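Local coordinates for protein BPH (Thiobacillus denitrificans, PDB 5OVS) that probably cleaves proteins or peptides as a proteasome-like hydrolase, working as a tetradecameric double ring that encloses an inner cavity, at residues T2-R7 with A161-G166; A13-T18 with L179-F184; C79-L84 with M109-A114; F134-S139 with G146-A151. All coordinates share one frame; numbering follows the deposited sequence.

Contact 1 of 4, residues T2-R7 with A161-G166; sequences TVTIVR and AVARLG
Strand 3-7 runs beneath the helical turns of 161-166 almost antiparallel to them, at 158°, and the two axes come within 7.4 Å. The polar part of the contact is one bond: Thr4 OG1 donates to Ala163 O at 2.6 Å. The C=O...donor angle of 112° places the hydroxyl well above the carbonyl plane rather than on a lone pair, so the hydroxyl approaches this helix carbonyl from above its plane. Thr4 can reach it because OG1 occupies the crowded position between its own backbone N and carbonyl carbon (chi1 59°). The same rotation turns CG2 toward the backbone of Gly166, which it meets at 4.1 Å from Gly166 C. The absence of a side chain at Gly166 permits this approach: a CB built on Gly166 would fall 3.0 Å from Thr4 CG2, a clash.

The apolar part lies one strand repeat further on. Val6 CG2 sits 3.6 Å from both Ala163 CA and Ala163 CB, and Val162 CG1 closes on the same methyl at 4.2 Å. An alanine at Thr4 would probably cost the strand its bond to the Ala163 carbonyl and the methyl contact with Gly166, loosening the helix over this point.

Val3 and Ile5 send their side chains away from the helix, Ile5 to Ile14 of the next strand. Such alternation, with one face of a central strand seated under a helix, is typical of a layer interface in the alpha-beta-beta-alpha sandwich of N-terminal nucleophile hydrolases, the family fold of proteasome subunits.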
loop_
_atom_site.group_PDB
_atom_site.type_symbol
_atom_site.label_atom_id
_atom_site.label_comp_id
_atom_site.label_asym_id
_atom_site.label_seq_id
_atom_site.Cartn_x
_atom_site.Cartn_y
_atom_site.Cartn_z
ATOM N N THR K 2 27.835 2.871 23.071
ATOM C CA THR K 2 27.480 3.039 24.469
ATOM C C THR K 2 28.265 4.196 25.060
ATOM O O THR K 2 29.488 4.251 24.940
ATOM C CB THR K 2 27.787 1.795 25.294
ATOM O OG1 THR K 2 27.082 0.679 24.738
ATOM C CG2 THR K 2 27.345 1.994 26.742
ATOM N N VAL K 3 27.539 5.112 25.695
ATOM C CA VAL K 3 28.136 6.198 26.464
ATOM C C VAL K 3 27.577 6.126 27.886
ATOM O O VAL K 3 26.398 5.826 28.072
ATOM C CB VAL K 3 27.844 7.584 25.856
ATOM C CG1 VAL K 3 28.619 7.782 24.562
ATOM C CG2 VAL K 3 26.354 7.792 25.620
ATOM N N THR K 4 28.419 6.370 28.878
ATOM C CA THR K 4 27.987 6.321 30.256
ATOM C C THR K 4 28.441 7.562 31.026
ATOM O O THR K 4 29.422 8.248 30.670
ATOM C CB THR K 4 28.508 5.067 30.974
ATOM O OG1 THR K 4 29.937 5.062 30.937
ATOM C CG2 THR K 4 27.974 3.777 30.302
ATOM N N ILE K 5 27.709 7.847 32.090
ATOM C CA ILE K 5 28.023 8.980 32.910
ATOM C C ILE K 5 27.684 8.641 34.358
ATOM O O ILE K 5 26.663 8.021 34.635
ATOM C CB ILE K 5 27.287 10.229 32.401
ATOM C CG1 ILE K 5 27.976 11.485 32.932
ATOM C CG2 ILE K 5 25.806 10.160 32.738
ATOM C CD1 ILE K 5 27.614 12.728 32.173
ATOM N N VAL K 6 28.581 9.012 35.263
ATOM C CA VAL K 6 28.504 8.586 36.652
ATOM C C VAL K 6 28.984 9.695 37.591
ATOM O O VAL K 6 29.953 10.422 37.317
ATOM C CB VAL K 6 29.331 7.321 36.903
ATOM C CG1 VAL K 6 29.205 6.887 38.356
ATOM C CG2 VAL K 6 28.898 6.199 35.963
ATOM N N ARG K 7 28.282 9.773 38.711
ATOM C CA ARG K 7 28.498 10.737 39.747
ATOM C C ARG K 7 28.612 9.935 41.043
ATOM O O ARG K 7 27.654 9.294 41.458
ATOM C CB ARG K 7 27.258 11.625 39.757
ATOM C CG ARG K 7 27.321 12.836 40.654
ATOM C CD ARG K 7 25.927 13.251 41.094
ATOM N NE ARG K 7 26.037 14.085 42.284
ATOM C CZ ARG K 7 25.824 15.395 42.332
ATOM N NH1 ARG K 7 25.444 16.070 41.254
ATOM N NH2 ARG K 7 25.976 16.031 43.485
ATOM N N ALA K 161 35.490 3.827 37.322
ATOM C CA ALA K 161 35.436 2.377 37.193
ATOM C C ALA K 161 34.022 1.903 36.920
ATOM O O ALA K 161 33.814 0.943 36.184
ATOM C CB ALA K 161 35.982 1.720 38.455
ATOM N N VAL K 162 33.045 2.581 37.509
ATOM C CA VAL K 162 31.646 2.232 37.277
ATOM C C VAL K 162 31.193 2.631 35.865
ATOM O O VAL K 162 30.486 1.856 35.186
ATOM C CB VAL K 162 30.724 2.842 38.342
ATOM C CG1 VAL K 162 29.271 2.545 38.020
ATOM C CG2 VAL K 162 31.091 2.288 39.715
ATOM N N ALA K 163 31.600 3.823 35.432
ATOM C CA ALA K 163 31.282 4.318 34.087
ATOM C C ALA K 163 31.887 3.414 33.034
ATOM O O ALA K 163 31.225 3.047 32.074
ATOM C CB ALA K 163 31.795 5.734 33.905
ATOM N N ARG K 164 33.150 3.043 33.237
ATOM C CA ARG K 164 33.846 2.151 32.314
ATOM C C ARG K 164 33.190 0.787 32.295
ATOM O O ARG K 164 32.985 0.210 31.235
ATOM C CB ARG K 164 35.315 1.997 32.697
ATOM C CG ARG K 164 36.143 3.249 32.470
ATOM C CD ARG K 164 37.531 3.062 33.039
ATOM N NE ARG K 164 38.259 2.037 32.306
ATOM C CZ ARG K 164 38.807 2.207 31.102
ATOM N NH1 ARG K 164 38.728 3.370 30.463
ATOM N NH2 ARG K 164 39.432 1.192 30.519
ATOM N N LEU K 165 32.870 0.265 33.467
ATOM C CA LEU K 165 32.261 -1.052 33.533
ATOM C C LEU K 165 30.967 -1.073 32.718
ATOM O O LEU K 165 30.652 -2.071 32.087
ATOM C CB LEU K 165 32.021 -1.481 34.985
ATOM C CG LEU K 165 31.555 -2.936 35.152
ATOM C CD1 LEU K 165 32.634 -3.912 34.708
ATOM C CD2 LEU K 165 31.150 -3.232 36.586
ATOM N N GLY K 166 30.233 0.035 32.720
ATOM C CA GLY K 166 28.996 0.135 31.966
ATOM C C GLY K 166 29.213 -0.085 30.489
ATOM O O GLY K 166 28.433 -0.745 29.814
#

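Contact 2 of 4, residues A13-T18 with L179-F184; sequences AIAADT and LPVQSF
Four backbone bonds form the first shell between 13-16 and 182-184. Ile14 and Phe184 make a hydrogen-bonded antiparallel pair, with Ile14 N to Phe184 O at 3.0 Å and Phe184 N to Ile14 O at 2.9 Å. Ala16 and Gln182 repeat the pattern; there the bond from Gln182 N to Ala16 O is nearly straight, 168° at the hydrogen. Between these pairs Ala15 faces Ser183 as a non-hydrogen-bonded pair, and their CB atoms approach to 3.8 Å. The Ile14 and Phe184 side chains cross obliquely on the other face, CG2 of Ile14 meeting CB of Phe184; that face also carries Ala16 and Gln182.

Beyond the strand pairing, side chains and water continue the link. Thr18 OG1 donates to Pro180 O at 2.6 Å, in the carbonyl plane and on a lone pair, with a C=O...donor angle of 137°. The peptide before Pro180 is cis, and the ring CD lies 3.3 Å from Thr18 OG1. One water donates to both Asp17 O and Gln182 OE1, while a second donates to Thr18 OG1 and Leu179 O, so the Thr18 hydroxyl gives one bond and receives another, which fixes its rotation.

Further out, Asp17 turns away from 179-184. Its OD1 pairs with Lys37 and accepts from Thr2 N, while OD2 accepts from Leu19 N and Gly178 N, an environment likely to keep the carboxylate charged. An antiparallel ladder at the margin of the four-stranded sheet, leading toward an Asp–Lys pair beside the N-terminal strand, is consistent with the active-site framework of proteasome beta subunits.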
loop_
_atom_site.group_PDB
_atom_site.type_symbol
_atom_site.label_atom_id
_atom_site.label_comp_id
_atom_site.label_asym_id
_atom_site.label_seq_id
_atom_site.Cartn_x
_atom_site.Cartn_y
_atom_site.Cartn_z
ATOM N N ALA K 13 32.440 11.036 36.410
ATOM C CA ALA K 13 33.098 10.333 35.317
ATOM C C ALA K 13 32.188 10.157 34.124
ATOM O O ALA K 13 30.969 10.241 34.237
ATOM C CB ALA K 13 33.618 8.989 35.770
ATOM N N ILE K 14 32.810 9.940 32.972
ATOM C CA ILE K 14 32.097 9.791 31.716
ATOM C C ILE K 14 32.903 8.843 30.837
ATOM O O ILE K 14 34.140 8.912 30.811
ATOM C CB ILE K 14 31.837 11.163 31.044
ATOM C CG1 ILE K 14 30.937 11.005 29.819
ATOM C CG2 ILE K 14 33.138 11.879 30.682
ATOM C CD1 ILE K 14 30.432 12.313 29.255
ATOM N N ALA K 15 32.215 7.917 30.163
ATOM C CA ALA K 15 32.910 6.935 29.324
ATOM C C ALA K 15 32.191 6.655 28.013
ATOM O O ALA K 15 31.051 7.059 27.815
ATOM C CB ALA K 15 33.130 5.646 30.096
ATOM N N ALA K 16 32.885 5.977 27.110
ATOM C CA ALA K 16 32.315 5.614 25.822
ATOM C C ALA K 16 33.105 4.471 25.237
ATOM O O ALA K 16 34.296 4.332 25.508
ATOM C CB ALA K 16 32.320 6.795 24.859
ATOM N N ASP K 17 32.437 3.648 24.442
ATOM C CA ASP K 17 33.142 2.657 23.651
ATOM C C ASP K 17 33.793 3.398 22.468
ATOM O O ASP K 17 33.672 4.609 22.348
ATOM C CB ASP K 17 32.192 1.531 23.204
ATOM C CG ASP K 17 31.524 1.821 21.895
ATOM O OD1 ASP K 17 30.596 2.661 21.843
ATOM O OD2 ASP K 17 31.946 1.199 20.905
ATOM N N THR K 18 34.498 2.683 21.607
ATOM C CA THR K 18 35.226 3.329 20.518
ATOM C C THR K 18 34.962 2.748 19.130
ATOM O O THR K 18 35.645 3.128 18.176
ATOM C CB THR K 18 36.718 3.223 20.800
ATOM O OG1 THR K 18 37.014 1.883 21.192
ATOM C CG2 THR K 18 37.102 4.174 21.914
ATOM N N LEU K 179 35.397 -2.568 22.532
ATOM C CA LEU K 179 36.566 -2.103 23.285
ATOM C C LEU K 179 37.631 -1.595 22.322
ATOM O O LEU K 179 37.674 -2.035 21.185
ATOM C CB LEU K 179 37.152 -3.244 24.132
ATOM C CG LEU K 179 36.256 -3.849 25.223
ATOM C CD1 LEU K 179 36.978 -4.992 25.927
ATOM C CD2 LEU K 179 35.806 -2.806 26.239
ATOM N N PRO K 180 38.520 -0.693 22.783
ATOM C CA PRO K 180 38.662 -0.208 24.160
ATOM C C PRO K 180 37.610 0.799 24.576
ATOM O O PRO K 180 36.917 1.383 23.735
ATOM C CB PRO K 180 40.038 0.466 24.156
ATOM C CG PRO K 180 40.203 0.931 22.752
ATOM C CD PRO K 180 39.546 -0.112 21.897
ATOM N N VAL K 181 37.514 0.976 25.888
ATOM C CA VAL K 181 36.727 2.025 26.496
ATOM C C VAL K 181 37.588 3.273 26.724
ATOM O O VAL K 181 38.719 3.188 27.180
ATOM C CB VAL K 181 36.205 1.560 27.865
ATOM C CG1 VAL K 181 35.244 2.589 28.453
ATOM C CG2 VAL K 181 35.562 0.176 27.728
ATOM N N GLN K 182 37.019 4.428 26.428
ATOM C CA GLN K 182 37.640 5.708 26.716
ATOM C C GLN K 182 36.894 6.317 27.891
ATOM O O GLN K 182 35.687 6.134 28.009
ATOM C CB GLN K 182 37.484 6.608 25.498
ATOM C CG GLN K 182 38.025 8.014 25.662
ATOM C CD GLN K 182 37.530 8.969 24.584
ATOM O OE1 GLN K 182 36.507 8.722 23.921
ATOM N NE2 GLN K 182 38.246 10.082 24.413
ATOM N N SER K 183 37.588 7.049 28.753
ATOM C CA SER K 183 36.898 7.728 29.836
ATOM C C SER K 183 37.630 8.962 30.350
ATOM O O SER K 183 38.810 9.141 30.117
ATOM C CB SER K 183 36.651 6.773 30.990
ATOM O OG SER K 183 37.868 6.336 31.563
ATOM N N PHE K 184 36.893 9.805 31.055
ATOM C CA PHE K 184 37.457 10.964 31.710
ATOM C C PHE K 184 36.846 11.061 33.090
ATOM O O PHE K 184 35.721 10.603 33.297
ATOM C CB PHE K 184 37.142 12.232 30.918
ATOM C CG PHE K 184 37.800 12.277 29.570
ATOM C CD1 PHE K 184 37.241 11.613 28.491
ATOM C CD2 PHE K 184 38.985 12.978 29.378
ATOM C CE1 PHE K 184 37.850 11.647 27.244
ATOM C CE2 PHE K 184 39.587 13.022 28.126
ATOM C CZ PHE K 184 39.019 12.357 27.058
HETATM O O HOH W 1 35.082 6.827 22.685
HETATM O O HOH W 2 36.839 0.069 18.883
#

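Contact 3 of 4, residues C79-L84 with M109-A114; sequences CVWNTL and MDVLIA
Helix 74-91 packs against the five-stranded sheet of the sandwich, and Trp81 is the main side chain spanning the gap to strand 111-114. Its backbone stays distant, with Trp81 CA 10.4 Å from Val111 CA, so side chains, chiefly the indole, make the bridge. Its chi1 of -111° is not a staggered value, a strain consistent with close packing about the ring.

Val111 CG2 meets Trp81 CZ2 tip to tip at 3.6 Å, and Ile113 CD1 reaches Trp81 CH2 at 4.2 Å. Met109, extended beyond CG, brings its CE within 4.0 Å of Trp81 NE1; the same methyl touches Leu84 CD2 at 3.6 Å. All three sheet-side groups come to the ring obliquely. Leu84, from the next turn of the helix, lays CD2 over one face of the indole, 3.8 Å above its plane.

The one polar atom of the ring is satisfied by water: Trp81 NE1 donates to it at 2.8 Å, and the water in turn donates to Met109 O. A leucine at Trp81 would probably lose both this water bridge and the reach to Val111 and Ile113, weakening the hold of the helix on the sheet at this point.

Val122 of the neighbouring strand also touches the indole, and Leu58 of helix 54-64 touches Met109. An aromatic side chain inserted from a helix onto aliphatic strand residues here forms part of the second helix-on-sheet interface of the alpha-beta-beta-alpha fold.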
loop_
_atom_site.group_PDB
_atom_site.type_symbol
_atom_site.label_atom_id
_atom_site.label_comp_id
_atom_site.label_asym_id
_atom_site.label_seq_id
_atom_site.Cartn_x
_atom_site.Cartn_y
_atom_site.Cartn_z
ATOM N N CYS K 79 18.463 25.338 26.062
ATOM C CA CYS K 79 18.586 26.507 25.227
ATOM C C CYS K 79 19.656 26.339 24.142
ATOM O O CYS K 79 19.447 26.688 22.969
ATOM C CB CYS K 79 18.922 27.681 26.143
ATOM S SG CYS K 79 19.096 29.244 25.311
ATOM N N VAL K 80 20.805 25.804 24.532
ATOM C CA VAL K 80 21.896 25.514 23.588
ATOM C C VAL K 80 21.473 24.445 22.561
ATOM O O VAL K 80 21.643 24.630 21.343
ATOM C CB VAL K 80 23.159 25.050 24.349
ATOM C CG1 VAL K 80 24.192 24.448 23.414
ATOM C CG2 VAL K 80 23.764 26.215 25.119
ATOM N N TRP K 81 20.912 23.330 23.051
ATOM C CA TRP K 81 20.479 22.253 22.153
ATOM C C TRP K 81 19.365 22.683 21.218
ATOM O O TRP K 81 19.337 22.269 20.061
ATOM C CB TRP K 81 20.100 20.978 22.915
ATOM C CG TRP K 81 21.077 19.894 22.665
ATOM C CD1 TRP K 81 20.846 18.727 22.013
ATOM C CD2 TRP K 81 22.469 19.899 23.004
ATOM N NE1 TRP K 81 21.997 17.984 21.951
ATOM C CE2 TRP K 81 23.010 18.682 22.550
ATOM C CE3 TRP K 81 23.306 20.811 23.661
ATOM C CZ2 TRP K 81 24.352 18.346 22.728
ATOM C CZ3 TRP K 81 24.643 20.479 23.840
ATOM C CH2 TRP K 81 25.150 19.253 23.375
ATOM N N ASN K 82 18.465 23.535 21.694
ATOM C CA ASN K 82 17.403 24.023 20.821
ATOM C C ASN K 82 17.952 24.884 19.688
ATOM O O ASN K 82 17.519 24.748 18.563
ATOM C CB ASN K 82 16.349 24.800 21.601
ATOM C CG ASN K 82 15.051 24.932 20.830
ATOM O OD1 ASN K 82 14.358 23.941 20.591
ATOM N ND2 ASN K 82 14.722 26.148 20.428
ATOM N N THR K 83 18.905 25.764 19.998
ATOM C CA THR K 83 19.619 26.547 18.985
ATOM C C THR K 83 20.448 25.626 18.076
ATOM O O THR K 83 20.398 25.756 16.862
ATOM C CB THR K 83 20.528 27.616 19.645
ATOM O OG1 THR K 83 19.713 28.566 20.341
ATOM C CG2 THR K 83 21.375 28.363 18.625
ATOM N N LEU K 84 21.195 24.692 18.660
ATOM C CA LEU K 84 21.955 23.712 17.878
ATOM C C LEU K 84 21.088 23.032 16.836
ATOM O O LEU K 84 21.503 22.891 15.692
ATOM C CB LEU K 84 22.570 22.637 18.778
ATOM C CG LEU K 84 23.100 21.365 18.094
ATOM C CD1 LEU K 84 24.260 21.691 17.175
ATOM C CD2 LEU K 84 23.549 20.358 19.129
ATOM N N MET K 109 20.475 12.321 17.826
ATOM C CA MET K 109 21.542 11.897 18.698
ATOM C C MET K 109 21.103 12.036 20.139
ATOM O O MET K 109 20.275 12.873 20.477
ATOM C CB MET K 109 22.803 12.710 18.434
ATOM C CG MET K 109 22.542 14.187 18.329
ATOM S SD MET K 109 24.028 15.173 18.481
ATOM C CE MET K 109 23.301 16.802 18.388
ATOM N N ASP K 110 21.638 11.173 20.980
ATOM C CA ASP K 110 21.474 11.288 22.406
ATOM C C ASP K 110 22.857 11.638 22.940
ATOM O O ASP K 110 23.855 11.127 22.439
ATOM C CB ASP K 110 20.986 9.966 22.978
ATOM C CG ASP K 110 19.647 9.534 22.397
ATOM O OD1 ASP K 110 18.703 10.345 22.373
ATOM O OD2 ASP K 110 19.520 8.369 21.980
ATOM N N VAL K 111 22.950 12.530 23.918
ATOM C CA VAL K 111 24.265 12.822 24.501
ATOM C C VAL K 111 24.267 12.847 26.014
ATOM O O VAL K 111 23.238 13.074 26.644
ATOM C CB VAL K 111 24.870 14.147 23.982
ATOM C CG1 VAL K 111 24.819 14.183 22.470
ATOM C CG2 VAL K 111 24.164 15.341 24.611
ATOM N N LEU K 112 25.437 12.569 26.578
ATOM C CA LEU K 112 25.680 12.779 27.994
ATOM C C LEU K 112 26.705 13.927 28.119
ATOM O O LEU K 112 27.616 14.042 27.305
ATOM C CB LEU K 112 26.179 11.497 28.636
ATOM C CG LEU K 112 25.224 10.300 28.460
ATOM C CD1 LEU K 112 25.883 9.031 28.956
ATOM C CD2 LEU K 112 23.921 10.539 29.198
ATOM N N ILE K 113 26.509 14.789 29.110
ATOM C CA ILE K 113 27.349 15.967 29.340
ATOM C C ILE K 113 27.844 15.951 30.779
ATOM O O ILE K 113 27.052 16.082 31.708
ATOM C CB ILE K 113 26.558 17.253 29.125
ATOM C CG1 ILE K 113 26.092 17.324 27.678
ATOM C CG2 ILE K 113 27.413 18.486 29.490
ATOM C CD1 ILE K 113 25.004 18.338 27.453
ATOM N N ALA K 114 29.149 15.776 30.948
ATOM C CA ALA K 114 29.775 15.779 32.258
ATOM C C ALA K 114 30.518 17.095 32.458
ATOM O O ALA K 114 31.313 17.496 31.629
ATOM C CB ALA K 114 30.745 14.621 32.369
HETATM O O HOH W 3 20.952 15.366 21.597
#

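Contact 4 of 4, residues F134-S139 with G146-A151; sequences FYAYGS and GAMYAA
The Phe134 ring receives Met148 on one face: Met148 CB stands 3.9 Å from the ring centroid and only 16° off the normal, a CH-pi contact displaced toward the rim. At the far end of the ring, Phe134 CZ comes within 3.5 Å of Tyr149 N, obliquely, and within 4.2 Å of Tyr149 CB. Beyond the two segments, the Tyr152 ring meets Phe134 with planes inclined at about 55°, and Tyr31 of a third subunit approaches it edge-to-face.

Met148 then continues past the ring in the opposite direction to Phe134. Its sulfur completes a Met-aromatic contact, with SD 5.1 Å from the Phe134 centroid and oblique to the face. A bend at the last torsion carries CE back beneath the strand, 3.7 Å from Phe134 CD1 and 3.7 Å from Tyr135 O. The same methyl rests 4.0 Å from Ala136 CB, so one thioether chain touches two successive inward residues of the strand. CG of Phe134 lies in the crowded position between its own backbone N and carbonyl carbon (chi1 60°), which puts the ring over the helix.

Strand 134-137 and helix 146-151 run nearly antiparallel, at 165°, with axes 9.0 Å apart. This spacing leaves room between the backbones for the ring and the thioether. Tyr135 points away from the helix and stacks on Phe131, while Tyr149 packs on Ala169 of the second subunit and on Tyr31 of the third. The arrangement is a strand outermost in its sheet within this chain, covered by a helix in the Ntn-hydrolase sandwich, placed where the layer also meets neighbouring subunits of the double ring.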
loop_
_atom_site.group_PDB
_atom_site.type_symbol
_atom_site.label_atom_id
_atom_site.label_comp_id
_atom_site.label_asym_id
_atom_site.label_seq_id
_atom_site.Cartn_x
_atom_site.Cartn_y
_atom_site.Cartn_z
ATOM N N PHE K 134 23.790 7.766 37.917
ATOM C CA PHE K 134 24.376 7.389 36.646
ATOM C C PHE K 134 23.334 7.361 35.538
ATOM O O PHE K 134 22.141 7.439 35.807
ATOM C CB PHE K 134 25.078 6.038 36.757
ATOM C CG PHE K 134 24.188 4.889 37.172
ATOM C CD1 PHE K 134 23.475 4.166 36.225
ATOM C CD2 PHE K 134 24.128 4.482 38.492
ATOM C CE1 PHE K 134 22.683 3.078 36.594
ATOM C CE2 PHE K 134 23.345 3.404 38.874
ATOM C CZ PHE K 134 22.623 2.697 37.924
ATOM N N TYR K 135 23.794 7.305 34.291
ATOM C CA TYR K 135 22.922 6.960 33.170
ATOM C C TYR K 135 23.759 6.574 31.963
ATOM O O TYR K 135 24.989 6.666 32.001
ATOM C CB TYR K 135 21.915 8.086 32.827
ATOM C CG TYR K 135 20.628 7.564 32.209
ATOM C CD1 TYR K 135 19.864 6.592 32.856
ATOM C CD2 TYR K 135 20.179 8.030 30.974
ATOM C CE1 TYR K 135 18.708 6.089 32.283
ATOM C CE2 TYR K 135 19.021 7.538 30.395
ATOM C CZ TYR K 135 18.291 6.571 31.054
ATOM O OH TYR K 135 17.136 6.098 30.495
ATOM N N ALA K 136 23.090 6.095 30.915
ATOM C CA ALA K 136 23.747 5.630 29.686
ATOM C C ALA K 136 22.844 5.857 28.482
ATOM O O ALA K 136 21.631 5.799 28.612
ATOM C CB ALA K 136 24.080 4.150 29.800
ATOM N N TYR K 137 23.445 6.117 27.323
ATOM C CA TYR K 137 22.723 6.253 26.047
ATOM C C TYR K 137 23.450 5.442 25.001
ATOM O O TYR K 137 24.567 4.948 25.230
ATOM C CB TYR K 137 22.669 7.709 25.573
ATOM C CG TYR K 137 21.579 8.585 26.169
ATOM C CD1 TYR K 137 20.263 8.136 26.279
ATOM C CD2 TYR K 137 21.871 9.901 26.589
ATOM C CE1 TYR K 137 19.272 8.948 26.812
ATOM C CE2 TYR K 137 20.892 10.718 27.132
ATOM C CZ TYR K 137 19.600 10.240 27.243
ATOM O OH TYR K 137 18.629 11.059 27.777
ATOM N N GLY K 138 22.807 5.325 23.846
ATOM C CA GLY K 138 23.251 4.440 22.782
ATOM C C GLY K 138 22.484 3.122 22.808
ATOM O O GLY K 138 21.773 2.816 23.758
ATOM N N SER K 139 22.636 2.341 21.747
ATOM C CA SER K 139 22.014 1.020 21.650
ATOM C C SER K 139 22.477 0.095 22.777
ATOM O O SER K 139 21.777 -0.856 23.124
ATOM C CB SER K 139 22.339 0.389 20.287
ATOM O OG SER K 139 23.757 0.291 20.079
ATOM N N GLY K 146 22.149 -1.940 33.562
ATOM C CA GLY K 146 22.149 -3.129 34.400
ATOM C C GLY K 146 23.477 -3.350 35.091
ATOM O O GLY K 146 23.534 -3.645 36.289
ATOM N N ALA K 147 24.559 -3.188 34.339
ATOM C CA ALA K 147 25.890 -3.347 34.903
ATOM C C ALA K 147 26.178 -2.277 35.975
ATOM O O ALA K 147 26.648 -2.599 37.073
ATOM C CB ALA K 147 26.938 -3.319 33.803
ATOM N N MET K 148 25.879 -1.019 35.679
ATOM C CA MET K 148 26.119 0.042 36.672
ATOM C C MET K 148 25.169 -0.057 37.862
ATOM O O MET K 148 25.539 0.275 38.983
ATOM C CB MET K 148 26.051 1.420 36.028
ATOM C CG MET K 148 27.176 1.599 35.034
ATOM S SD MET K 148 27.302 3.197 34.254
ATOM C CE MET K 148 25.733 3.277 33.386
ATOM N N TYR K 149 23.960 -0.548 37.627
ATOM C CA TYR K 149 23.043 -0.811 38.721
ATOM C C TYR K 149 23.685 -1.764 39.721
ATOM O O TYR K 149 23.573 -1.559 40.924
ATOM C CB TYR K 149 21.712 -1.379 38.207
ATOM C CG TYR K 149 20.795 -1.882 39.305
ATOM C CD1 TYR K 149 20.017 -1.008 40.046
ATOM C CD2 TYR K 149 20.732 -3.238 39.614
ATOM C CE1 TYR K 149 19.191 -1.464 41.056
ATOM C CE2 TYR K 149 19.913 -3.701 40.623
ATOM C CZ TYR K 149 19.145 -2.817 41.331
ATOM O OH TYR K 149 18.336 -3.291 42.326
ATOM N N ALA K 150 24.365 -2.787 39.213
ATOM C CA ALA K 150 25.004 -3.798 40.048
ATOM C C ALA K 150 26.262 -3.318 40.757
ATOM O O ALA K 150 26.568 -3.794 41.839
ATOM C CB ALA K 150 25.345 -5.011 39.209
ATOM N N ALA K 151 26.996 -2.395 40.150
ATOM C CA ALA K 151 28.319 -2.005 40.634
ATOM C C ALA K 151 28.383 -0.622 41.285
ATOM O O ALA K 151 29.421 -0.237 41.820
ATOM C CB ALA K 151 29.300 -2.052 39.473
#

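Contacts 1, 2 and 4 share the four-stranded sheet: strand 3-8 of contact 1 lies between 134-137 of contact 4 and 11-16 of contact 2. Contacts 1 and 4 place consecutive helices on that sheet and are buried, with centres about 7 Å apart, yet one relies on a hydroxyl and small residues and the other on a ring and a thioether. Contact 2 pairs strands through the backbone and is only partly buried, ending in water and a proline loop. Contact 3, also buried, belongs to the other sheet, its centre about 19 Å from that of contact 1, where an indole does most of the bridging; Leu112 joins the two sheets by touching strand 3-8.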